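Long-range contact in HTH-type transcriptional activator ampR (Citrobacter freundii, PDB 3KOS), which regulates transcription of the AmpC beta-lactamase gene as a LysR-type activator, seen here as its effector-binding domain: residues 111-122 with 172-180. Residues are numbered along the deposited sequence; the frame is centred on the assembly and turned at random.
Unlike the reference sequence in segment 111-122: T121 (reference Ala), V122 (reference Ala).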
loop_
_atom_site.group_PDB
_atom_site.type_symbol
_atom_site.label_atom_id
_atom_site.label_comp_id
_atom_site.label_asym_id
_atom_site.label_seq_id
_atom_site.Cartn_x
_atom_site.Cartn_y
_atom_site.Cartn_z
ATOM N N ARG A 111 1.122 -0.422 14.948
ATOM C CA ARG A 111 1.670 -0.832 16.242
ATOM C C ARG A 111 2.419 0.303 16.939
ATOM O O ARG A 111 3.500 0.728 16.507
ATOM C CB ARG A 111 2.581 -2.042 16.099
ATOM C CG ARG A 111 3.387 -2.297 17.352
ATOM C CD ARG A 111 3.491 -3.768 17.632
ATOM N NE ARG A 111 4.043 -4.017 18.959
ATOM C CZ ARG A 111 4.293 -5.232 19.425
ATOM N NH1 ARG A 111 4.034 -6.280 18.657
ATOM N NH2 ARG A 111 4.798 -5.396 20.643
ATOM N N ARG A 112 1.856 0.755 18.053
ATOM C CA ARG A 112 2.276 2.008 18.683
ATOM C C ARG A 112 3.686 2.030 19.278
ATOM O O ARG A 112 4.269 3.101 19.445
ATOM C CB ARG A 112 1.257 2.425 19.750
ATOM N N ASP A 113 4.241 0.870 19.602
ATOM C CA ASP A 113 5.502 0.865 20.335
ATOM C C ASP A 113 6.715 0.374 19.537
ATOM O O ASP A 113 7.752 0.067 20.123
ATOM C CB ASP A 113 5.360 0.067 21.638
ATOM C CG ASP A 113 4.989 -1.391 21.397
ATOM O OD1 ASP A 113 4.844 -1.789 20.222
ATOM O OD2 ASP A 113 4.841 -2.141 22.388
ATOM N N GLU A 114 6.597 0.295 18.215
ATOM C CA GLU A 114 7.719 -0.176 17.395
ATOM C C GLU A 114 8.997 0.632 17.631
ATOM O O GLU A 114 10.085 0.069 17.793
ATOM C CB GLU A 114 7.355 -0.135 15.909
ATOM C CG GLU A 114 6.334 -1.180 15.498
ATOM C CD GLU A 114 5.845 -0.981 14.075
ATOM O OE1 GLU A 114 5.935 0.152 13.559
ATOM O OE2 GLU A 114 5.363 -1.962 13.477
ATOM N N TRP A 115 8.870 1.955 17.632
ATOM C CA TRP A 115 10.036 2.809 17.842
ATOM C C TRP A 115 10.552 2.732 19.280
ATOM O O TRP A 115 11.756 2.691 19.505
ATOM C CB TRP A 115 9.752 4.255 17.415
ATOM C CG TRP A 115 9.943 4.426 15.942
ATOM C CD1 TRP A 115 8.973 4.617 14.996
ATOM C CD2 TRP A 115 11.190 4.375 15.238
ATOM N NE1 TRP A 115 9.547 4.697 13.742
ATOM C CE2 TRP A 115 10.906 4.554 13.868
ATOM C CE3 TRP A 115 12.517 4.192 15.635
ATOM C CZ2 TRP A 115 11.906 4.569 12.895
ATOM C CZ3 TRP A 115 13.512 4.207 14.674
ATOM C CH2 TRP A 115 13.200 4.393 13.313
ATOM N N ALA A 116 9.638 2.695 20.243
ATOM C CA ALA A 116 10.031 2.537 21.637
ATOM C C ALA A 116 10.845 1.254 21.797
ATOM O O ALA A 116 11.879 1.243 22.464
ATOM C CB ALA A 116 8.804 2.509 22.540
ATOM N N LEU A 117 10.391 0.181 21.163
ATOM C CA LEU A 117 11.061 -1.107 21.286
ATOM C C LEU A 117 12.419 -1.131 20.594
ATOM O O LEU A 117 13.378 -1.669 21.140
ATOM C CB LEU A 117 10.168 -2.244 20.782
ATOM C CG LEU A 117 8.906 -2.439 21.632
ATOM C CD1 LEU A 117 7.889 -3.329 20.937
ATOM C CD2 LEU A 117 9.262 -2.998 23.011
ATOM N N TRP A 118 12.520 -0.556 19.397
ATOM C CA TRP A 118 13.819 -0.540 18.725
ATOM C C TRP A 118 14.842 0.299 19.494
ATOM O O TRP A 118 15.979 -0.133 19.701
ATOM C CB TRP A 118 13.716 -0.061 17.267
ATOM C CG TRP A 118 14.978 -0.291 16.518
ATOM C CD1 TRP A 118 15.354 -1.439 15.872
ATOM C CD2 TRP A 118 16.056 0.628 16.359
ATOM N NE1 TRP A 118 16.596 -1.281 15.314
ATOM C CE2 TRP A 118 17.053 -0.022 15.605
ATOM C CE3 TRP A 118 16.277 1.946 16.780
ATOM C CZ2 TRP A 118 18.247 0.601 15.262
ATOM C CZ3 TRP A 118 17.466 2.559 16.440
ATOM C CH2 TRP A 118 18.433 1.888 15.691
HETATM N N MSE A 119 14.439 1.506 19.893
HETATM C CA MSE A 119 15.300 2.375 20.688
HETATM C C MSE A 119 15.748 1.657 21.961
HETATM O O MSE A 119 16.925 1.663 22.299
HETATM C CB MSE A 119 14.574 3.675 21.053
HETATM C CG MSE A 119 14.351 4.613 19.869
HETATM SE SE MSE A 119 16.054 5.187 19.087
HETATM C CE MSE A 119 15.380 6.326 17.628
ATOM N N GLN A 120 14.792 1.061 22.666
ATOM C CA GLN A 120 15.084 0.332 23.901
ATOM C C GLN A 120 16.151 -0.746 23.658
ATOM O O GLN A 120 17.092 -0.891 24.441
ATOM C CB GLN A 120 13.795 -0.284 24.450
ATOM C CG GLN A 120 13.966 -1.150 25.689
ATOM C CD GLN A 120 12.657 -1.771 26.168
ATOM O OE1 GLN A 120 12.103 -2.672 25.530
ATOM N NE2 GLN A 120 12.167 -1.301 27.309
ATOM N N THR A 121 16.016 -1.475 22.551
ATOM C CA THR A 121 16.949 -2.545 22.193
ATOM C C THR A 121 18.368 -2.049 21.956
ATOM O O THR A 121 19.335 -2.744 22.276
ATOM C CB THR A 121 16.455 -3.306 20.937
ATOM O OG1 THR A 121 15.197 -3.925 21.230
ATOM C CG2 THR A 121 17.447 -4.365 20.500
ATOM N N VAL A 122 18.503 -0.852 21.395
ATOM C CA VAL A 122 19.835 -0.310 21.137
ATOM C C VAL A 122 20.314 0.593 22.274
ATOM O O VAL A 122 21.359 1.222 22.170
ATOM C CB VAL A 122 19.934 0.453 19.787
ATOM C CG1 VAL A 122 19.670 -0.486 18.627
ATOM C CG2 VAL A 122 18.979 1.650 19.755
ATOM N N PRO A 172 20.560 2.222 8.036
ATOM C CA PRO A 172 21.745 2.791 8.693
ATOM C C PRO A 172 22.315 1.927 9.817
ATOM O O PRO A 172 23.506 2.047 10.115
ATOM C CB PRO A 172 21.236 4.122 9.249
ATOM C CG PRO A 172 19.734 3.957 9.334
ATOM C CD PRO A 172 19.377 3.089 8.171
ATOM N N PHE A 173 21.496 1.080 10.432
ATOM C CA PHE A 173 21.954 0.289 11.575
ATOM C C PHE A 173 21.694 -1.202 11.425
ATOM O O PHE A 173 20.715 -1.611 10.819
ATOM C CB PHE A 173 21.326 0.812 12.864
ATOM C CG PHE A 173 21.625 2.250 13.118
ATOM C CD1 PHE A 173 22.912 2.643 13.467
ATOM C CD2 PHE A 173 20.643 3.218 12.969
ATOM C CE1 PHE A 173 23.209 3.976 13.678
ATOM C CE2 PHE A 173 20.933 4.541 13.182
ATOM C CZ PHE A 173 22.220 4.924 13.536
ATOM N N LEU A 174 22.583 -2.008 11.996
ATOM C CA LEU A 174 22.510 -3.454 11.868
ATOM C C LEU A 174 21.415 -4.067 12.732
ATOM O O LEU A 174 20.865 -5.112 12.389
ATOM C CB LEU A 174 23.853 -4.080 12.239
ATOM C CG LEU A 174 24.988 -3.794 11.260
ATOM C CD1 LEU A 174 26.281 -4.464 11.725
ATOM C CD2 LEU A 174 24.601 -4.266 9.866
ATOM N N THR A 175 21.120 -3.430 13.861
ATOM C CA THR A 175 20.210 -4.011 14.845
ATOM C C THR A 175 18.785 -4.135 14.330
ATOM O O THR A 175 18.221 -3.183 13.797
ATOM C CB THR A 175 20.199 -3.217 16.170
ATOM O OG1 THR A 175 21.510 -3.226 16.744
ATOM C CG2 THR A 175 19.219 -3.842 17.157
ATOM N N GLN A 176 18.214 -5.325 14.498
ATOM C CA GLN A 176 16.855 -5.598 14.055
ATOM C C GLN A 176 16.018 -6.143 15.207
ATOM O O GLN A 176 16.551 -6.786 16.111
ATOM C CB GLN A 176 16.872 -6.644 12.952
ATOM C CG GLN A 176 17.745 -6.316 11.772
ATOM C CD GLN A 176 17.789 -7.456 10.794
ATOM O OE1 GLN A 176 17.340 -7.330 9.655
ATOM N NE2 GLN A 176 18.311 -8.595 11.239
ATOM N N ILE A 177 14.708 -5.908 15.167
ATOM C CA ILE A 177 13.802 -6.467 16.171
ATOM C C ILE A 177 12.735 -7.345 15.514
ATOM O O ILE A 177 12.429 -7.183 14.333
ATOM C CB ILE A 177 13.123 -5.374 17.024
ATOM C CG1 ILE A 177 12.346 -4.393 16.141
ATOM C CG2 ILE A 177 14.157 -4.624 17.867
ATOM C CD1 ILE A 177 11.520 -3.369 16.921
ATOM N N ASP A 178 12.173 -8.269 16.291
ATOM C CA ASP A 178 11.134 -9.176 15.814
ATOM C C ASP A 178 9.829 -8.867 16.529
ATOM O O ASP A 178 9.700 -9.111 17.727
ATOM C CB ASP A 178 11.558 -10.625 16.082
ATOM C CG ASP A 178 10.519 -11.650 15.642
ATOM O OD1 ASP A 178 9.383 -11.283 15.275
ATOM O OD2 ASP A 178 10.848 -12.855 15.671
ATOM N N LEU A 179 8.871 -8.301 15.799
ATOM C CA LEU A 179 7.552 -8.035 16.349
ATOM C C LEU A 179 6.496 -8.836 15.588
ATOM O O LEU A 179 5.303 -8.541 15.664
ATOM C CB LEU A 179 7.229 -6.539 16.284
ATOM C CG LEU A 179 8.203 -5.652 17.064
ATOM C CD1 LEU A 179 7.809 -4.177 16.973
ATOM C CD2 LEU A 179 8.270 -6.106 18.514
ATOM N N GLY A 180 6.949 -9.852 14.861
ATOM C CA GLY A 180 6.060 -10.680 14.066
ATOM C C GLY A 180 6.770 -11.281 12.867
ATOM O O GLY A 180 7.891 -10.883 12.537
HETATM O O HOH W 1 3.717 -6.127 15.693
#
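T175 O takes two hydrogen bonds: W118 NE1 donates across the segments at 2.9 Å, nearly straight at 173°, and S84 OG of strand 73-86 is the second partner. The oxygen lies in the plane of the indole, yet the N-H comes from above the carbonyl plane. With CG anti to the backbone N (chi1 -169°), the W118 ring reaches across to 172-180. Its far corner, CH2, sits 3.7 Å from F173 CD2, the two rings inclined at 41°. Beside the indole, I177 puts CD1 3.8 Å from E114 O, at the first helical turn, while its CG2 branch lies 3.6 Å from T121 OG1, a hydroxyl already donating to L117 O. L179 splits its two methyls: CD1 meets E114 CG, and CD2 meets L117 CD1 at 3.7 Å while also lying over one guanidinium face of R111. A water joins R111 NH1 to L179 O, and D113 OD1 holds R111 NE in a 2.7 Å salt bridge. At the other end, T175 CG2 packs on V122 CG1. Alternate residues T175, I177 and L179 thus turn toward helix 114-121 and its end, packing it against the irregular chain before strand 181-187, within the periplasmic-binding-protein-like fold of LysR effector domains.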